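Local coordinates for protein ParA (Salmonella enterica subsp. enterica serovar Newport str. SL317, PDB 3EZF) that probably acts as a P-loop ATPase in plasmid partition and, through an N-terminal winged helix-turn-helix region, in ADP-mediated regulation of transcription, at residues Ile64-Asn75 with Leu87-His98. Sequence-based numbering, arbitrary orientation.
Unlike the reference sequence in segment 64-75: Glu69 (reference Asp), Asp70 (reference Gly), Gln73 (reference Glu).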
loop_
_atom_site.group_PDB
_atom_site.type_symbol
_atom_site.label_atom_id
_atom_site.label_comp_id
_atom_site.label_asym_id
_atom_site.label_seq_id
_atom_site.Cartn_x
_atom_site.Cartn_y
_atom_site.Cartn_z
ATOM N N ILE A 64 11.302 -47.063 2.369
ATOM C CA ILE A 64 9.910 -47.407 2.616
ATOM C C ILE A 64 9.775 -48.807 3.200
ATOM O O ILE A 64 9.102 -48.990 4.209
ATOM C CB ILE A 64 9.065 -47.280 1.331
ATOM C CG1 ILE A 64 8.891 -45.795 0.998
ATOM C CG2 ILE A 64 7.720 -47.951 1.512
ATOM C CD1 ILE A 64 7.962 -45.507 -0.132
ATOM N N LYS A 65 10.422 -49.787 2.577
ATOM C CA LYS A 65 10.384 -51.169 3.061
ATOM C C LYS A 65 10.803 -51.189 4.531
ATOM O O LYS A 65 10.052 -51.610 5.408
ATOM C CB LYS A 65 11.343 -52.044 2.236
ATOM C CG LYS A 65 11.565 -53.450 2.798
ATOM C CD LYS A 65 12.860 -54.100 2.287
ATOM C CE LYS A 65 12.702 -54.842 0.962
ATOM N NZ LYS A 65 12.897 -53.993 -0.246
ATOM N N GLU A 66 12.012 -50.716 4.793
ATOM C CA GLU A 66 12.522 -50.688 6.148
ATOM C C GLU A 66 11.573 -49.987 7.113
ATOM O O GLU A 66 11.259 -50.530 8.167
ATOM C CB GLU A 66 13.894 -50.001 6.188
ATOM C CG GLU A 66 14.988 -50.729 5.422
ATOM C CD GLU A 66 16.378 -50.155 5.674
ATOM O OE1 GLU A 66 17.367 -50.809 5.256
ATOM O OE2 GLU A 66 16.483 -49.057 6.285
ATOM N N MET A 67 11.113 -48.789 6.750
ATOM C CA MET A 67 10.219 -47.994 7.598
ATOM C C MET A 67 8.879 -48.636 7.914
ATOM O O MET A 67 8.352 -48.458 9.011
ATOM C CB MET A 67 9.976 -46.618 6.970
ATOM C CG MET A 67 11.069 -45.598 7.250
ATOM S SD MET A 67 10.967 -44.173 6.146
ATOM C CE MET A 67 9.911 -43.050 7.055
ATOM N N GLU A 68 8.312 -49.363 6.956
ATOM C CA GLU A 68 7.029 -50.020 7.185
ATOM C C GLU A 68 7.265 -51.286 7.991
ATOM O O GLU A 68 6.368 -51.769 8.679
ATOM C CB GLU A 68 6.357 -50.389 5.867
ATOM C CG GLU A 68 6.002 -49.229 4.986
ATOM C CD GLU A 68 5.283 -49.694 3.747
ATOM O OE1 GLU A 68 5.587 -50.820 3.301
ATOM O OE2 GLU A 68 4.432 -48.940 3.220
ATOM N N GLU A 69 8.481 -51.816 7.888
ATOM C CA GLU A 69 8.848 -53.021 8.599
ATOM C C GLU A 69 8.578 -52.814 10.105
ATOM O O GLU A 69 8.334 -53.773 10.845
ATOM C CB GLU A 69 10.311 -53.419 8.262
ATOM C CG GLU A 69 10.399 -54.922 7.797
ATOM C CD GLU A 69 11.296 -55.182 6.525
ATOM O OE1 GLU A 69 12.547 -55.005 6.552
ATOM O OE2 GLU A 69 10.738 -55.573 5.469
ATOM N N ASP A 70 8.537 -51.560 10.545
ATOM C CA ASP A 70 8.258 -51.290 11.951
ATOM C C ASP A 70 7.321 -50.098 12.169
ATOM O O ASP A 70 7.635 -49.163 12.910
ATOM C CB ASP A 70 9.565 -51.085 12.707
ATOM C CG ASP A 70 10.224 -49.776 12.375
ATOM O OD1 ASP A 70 10.201 -49.399 11.186
ATOM O OD2 ASP A 70 10.770 -49.131 13.302
ATOM N N GLY A 71 6.159 -50.160 11.522
ATOM C CA GLY A 71 5.172 -49.106 11.642
ATOM C C GLY A 71 5.274 -48.067 10.545
ATOM O O GLY A 71 5.821 -48.315 9.473
ATOM N N TYR A 72 4.757 -46.882 10.824
ATOM C CA TYR A 72 4.772 -45.790 9.859
ATOM C C TYR A 72 3.949 -46.171 8.639
ATOM O O TYR A 72 4.160 -47.234 8.055
ATOM C CB TYR A 72 6.200 -45.451 9.416
ATOM C CG TYR A 72 6.290 -44.084 8.781
ATOM C CD1 TYR A 72 6.851 -43.012 9.468
ATOM C CD2 TYR A 72 5.742 -43.843 7.518
ATOM C CE1 TYR A 72 6.862 -41.735 8.919
ATOM C CE2 TYR A 72 5.749 -42.573 6.958
ATOM C CZ TYR A 72 6.310 -41.523 7.668
ATOM O OH TYR A 72 6.305 -40.256 7.147
ATOM N N GLN A 73 3.043 -45.277 8.250
ATOM C CA GLN A 73 2.141 -45.480 7.111
ATOM C C GLN A 73 2.294 -44.405 6.072
ATOM O O GLN A 73 2.016 -43.236 6.349
ATOM C CB GLN A 73 0.702 -45.381 7.565
ATOM C CG GLN A 73 -0.284 -46.253 6.865
ATOM C CD GLN A 73 -1.059 -46.960 7.902
ATOM O OE1 GLN A 73 -0.475 -47.696 8.696
ATOM N NE2 GLN A 73 -2.367 -46.723 7.957
ATOM N N PHE A 74 2.654 -44.788 4.862
ATOM C CA PHE A 74 2.776 -43.781 3.831
ATOM C C PHE A 74 1.392 -43.557 3.217
ATOM O O PHE A 74 0.522 -44.432 3.259
ATOM C CB PHE A 74 3.780 -44.230 2.761
ATOM C CG PHE A 74 5.183 -44.389 3.275
ATOM C CD1 PHE A 74 6.051 -43.308 3.316
ATOM C CD2 PHE A 74 5.623 -45.620 3.753
ATOM C CE1 PHE A 74 7.332 -43.453 3.829
ATOM C CE2 PHE A 74 6.899 -45.776 4.268
ATOM C CZ PHE A 74 7.757 -44.694 4.307
ATOM N N ASN A 75 1.203 -42.368 2.664
ATOM C CA ASN A 75 -0.043 -41.969 2.029
ATOM C C ASN A 75 -0.183 -42.705 0.685
ATOM O O ASN A 75 0.808 -42.910 -0.019
ATOM C CB ASN A 75 -0.002 -40.448 1.831
ATOM C CG ASN A 75 -1.330 -39.868 1.463
ATOM O OD1 ASN A 75 -2.306 -40.041 2.177
ATOM N ND2 ASN A 75 -1.376 -39.163 0.345
ATOM N N LEU A 87 3.438 -40.112 -1.345
ATOM C CA LEU A 87 4.045 -39.635 -0.109
ATOM C C LEU A 87 3.866 -38.133 0.007
ATOM O O LEU A 87 3.904 -37.420 -0.996
ATOM C CB LEU A 87 5.548 -39.966 -0.069
ATOM C CG LEU A 87 6.135 -41.230 -0.696
ATOM C CD1 LEU A 87 7.565 -41.356 -0.203
ATOM C CD2 LEU A 87 5.337 -42.467 -0.317
ATOM N N THR A 88 3.678 -37.665 1.238
ATOM C CA THR A 88 3.500 -36.242 1.516
ATOM C C THR A 88 4.825 -35.588 1.871
ATOM O O THR A 88 5.819 -36.263 2.104
ATOM C CB THR A 88 2.604 -36.025 2.714
ATOM O OG1 THR A 88 3.243 -36.575 3.880
ATOM C CG2 THR A 88 1.260 -36.688 2.487
ATOM N N ILE A 89 4.818 -34.263 1.935
ATOM C CA ILE A 89 6.012 -33.511 2.282
ATOM C C ILE A 89 6.618 -34.091 3.556
ATOM O O ILE A 89 7.837 -34.076 3.722
ATOM C CB ILE A 89 5.697 -32.003 2.536
ATOM C CG1 ILE A 89 5.153 -31.338 1.265
ATOM C CG2 ILE A 89 6.955 -31.283 3.021
ATOM C CD1 ILE A 89 6.145 -31.264 0.151
ATOM N N GLN A 90 5.777 -34.606 4.454
ATOM C CA GLN A 90 6.281 -35.171 5.714
ATOM C C GLN A 90 6.867 -36.540 5.513
ATOM O O GLN A 90 7.882 -36.876 6.120
ATOM C CB GLN A 90 5.188 -35.263 6.787
ATOM C CG GLN A 90 5.339 -34.257 7.937
ATOM C CD GLN A 90 6.674 -34.342 8.655
ATOM O OE1 GLN A 90 7.248 -33.322 9.031
ATOM N NE2 GLN A 90 7.165 -35.547 8.861
ATOM N N ASN A 91 6.209 -37.341 4.683
ATOM C CA ASN A 91 6.693 -38.682 4.366
ATOM C C ASN A 91 8.125 -38.572 3.814
ATOM O O ASN A 91 9.038 -39.267 4.283
ATOM C CB ASN A 91 5.774 -39.338 3.329
ATOM C CG ASN A 91 4.370 -39.575 3.860
ATOM O OD1 ASN A 91 3.483 -40.049 3.138
ATOM N ND2 ASN A 91 4.161 -39.249 5.125
ATOM N N VAL A 92 8.304 -37.687 2.830
ATOM C CA VAL A 92 9.598 -37.433 2.216
ATOM C C VAL A 92 10.622 -36.984 3.266
ATOM O O VAL A 92 11.765 -37.458 3.277
ATOM C CB VAL A 92 9.497 -36.337 1.128
ATOM C CG1 VAL A 92 10.892 -36.017 0.555
ATOM C CG2 VAL A 92 8.564 -36.802 0.023
ATOM N N ILE A 93 10.220 -36.054 4.130
ATOM C CA ILE A 93 11.101 -35.566 5.183
ATOM C C ILE A 93 11.452 -36.693 6.134
ATOM O O ILE A 93 12.575 -36.778 6.622
ATOM C CB ILE A 93 10.436 -34.451 5.984
ATOM C CG1 ILE A 93 10.282 -33.222 5.090
ATOM C CG2 ILE A 93 11.245 -34.150 7.248
ATOM C CD1 ILE A 93 9.438 -32.132 5.687
ATOM N N ASP A 94 10.489 -37.563 6.403
ATOM C CA ASP A 94 10.744 -38.678 7.294
ATOM C C ASP A 94 11.663 -39.729 6.660
ATOM O O ASP A 94 12.380 -40.440 7.373
ATOM C CB ASP A 94 9.425 -39.309 7.752
ATOM C CG ASP A 94 8.697 -38.456 8.782
ATOM O OD1 ASP A 94 9.363 -37.753 9.577
ATOM O OD2 ASP A 94 7.457 -38.500 8.808
ATOM N N ILE A 95 11.650 -39.828 5.331
ATOM C CA ILE A 95 12.514 -40.780 4.642
ATOM C C ILE A 95 13.926 -40.234 4.725
ATOM O O ILE A 95 14.878 -40.993 4.902
ATOM C CB ILE A 95 12.133 -40.952 3.149
ATOM C CG1 ILE A 95 10.967 -41.935 3.008
ATOM C CG2 ILE A 95 13.344 -41.440 2.354
ATOM C CD1 ILE A 95 10.454 -42.071 1.616
ATOM N N TYR A 96 14.055 -38.913 4.589
ATOM C CA TYR A 96 15.361 -38.252 4.659
ATOM C C TYR A 96 15.874 -38.385 6.084
ATOM O O TYR A 96 17.090 -38.425 6.328
ATOM C CB TYR A 96 15.253 -36.761 4.324
ATOM C CG TYR A 96 15.349 -36.402 2.864
ATOM C CD1 TYR A 96 14.264 -35.854 2.191
ATOM C CD2 TYR A 96 16.545 -36.561 2.167
ATOM C CE1 TYR A 96 14.370 -35.477 0.859
ATOM C CE2 TYR A 96 16.667 -36.185 0.825
ATOM C CZ TYR A 96 15.577 -35.641 0.176
ATOM O OH TYR A 96 15.668 -35.275 -1.153
ATOM N N ALA A 97 14.940 -38.443 7.030
ATOM C CA ALA A 97 15.312 -38.555 8.434
ATOM C C ALA A 97 15.749 -39.985 8.720
ATOM O O ALA A 97 16.717 -40.225 9.451
ATOM C CB ALA A 97 14.142 -38.165 9.323
ATOM N N HIS A 98 15.038 -40.938 8.135
ATOM C CA HIS A 98 15.385 -42.330 8.325
ATOM C C HIS A 98 16.769 -42.557 7.714
ATOM O O HIS A 98 17.590 -43.280 8.262
ATOM C CB HIS A 98 14.352 -43.203 7.643
ATOM C CG HIS A 98 14.643 -44.659 7.745
ATOM N ND1 HIS A 98 14.386 -45.538 6.712
ATOM C CD2 HIS A 98 15.194 -45.395 8.736
ATOM C CE1 HIS A 98 14.775 -46.748 7.064
ATOM N NE2 HIS A 98 15.268 -46.690 8.285
#
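Phe74, Ile64 and Met67 meet Leu87 and Ile95 in the hydrophobic centre of the winged helix-turn-helix region of ParA, where helices 64-69 and 89-98 run almost perpendicular (92°) with axes 10.7 Å apart. Phe74 is the flat wedge of this tight part: Tyr72 CE2 lies over one face of its ring and Ile64 CG1 over the other, while Phe74 CD1 packs 3.8 Å from Leu87 CD2. The branched chains of Ile64 and Leu87 reach tip to tip, and Val49 of helix 46-50 also packs on Leu87. Met67 suits a place between an aromatic ring and an aliphatic chain because its unbranched chain can bend: the turn at chi3 (91°) sets Met67 CE over the centre of the Tyr72 ring, and Met67 SD rests 3.9 Å from Ile95 CG1.

Toward solvent the packing gives way to polar groups. Glu66 and His98 cross at about a right angle, Glu66 OE2 lying beside the His98 ring at an angle to His98 NE2 too poor for a hydrogen bond. Tyr72, partly exposed, offers a hydroxyl: Tyr72 OH donates to Asp94 OD2 (2.7 Å), which receives it on its anti lone pair, the carboxylate nearly perpendicular to the ring, and weakly accepts from Asn91 ND2.

Asn91 suits the first turn of its helix because its amide can both give and accept. It forms a capping box with Thr88, whose OG1 accepts from Asn91 N. Asn91 OD1 is gripped from opposite faces of its plane, by Thr88 N and, nearly straight at 168°, by Asn75 N 3.3 Å away.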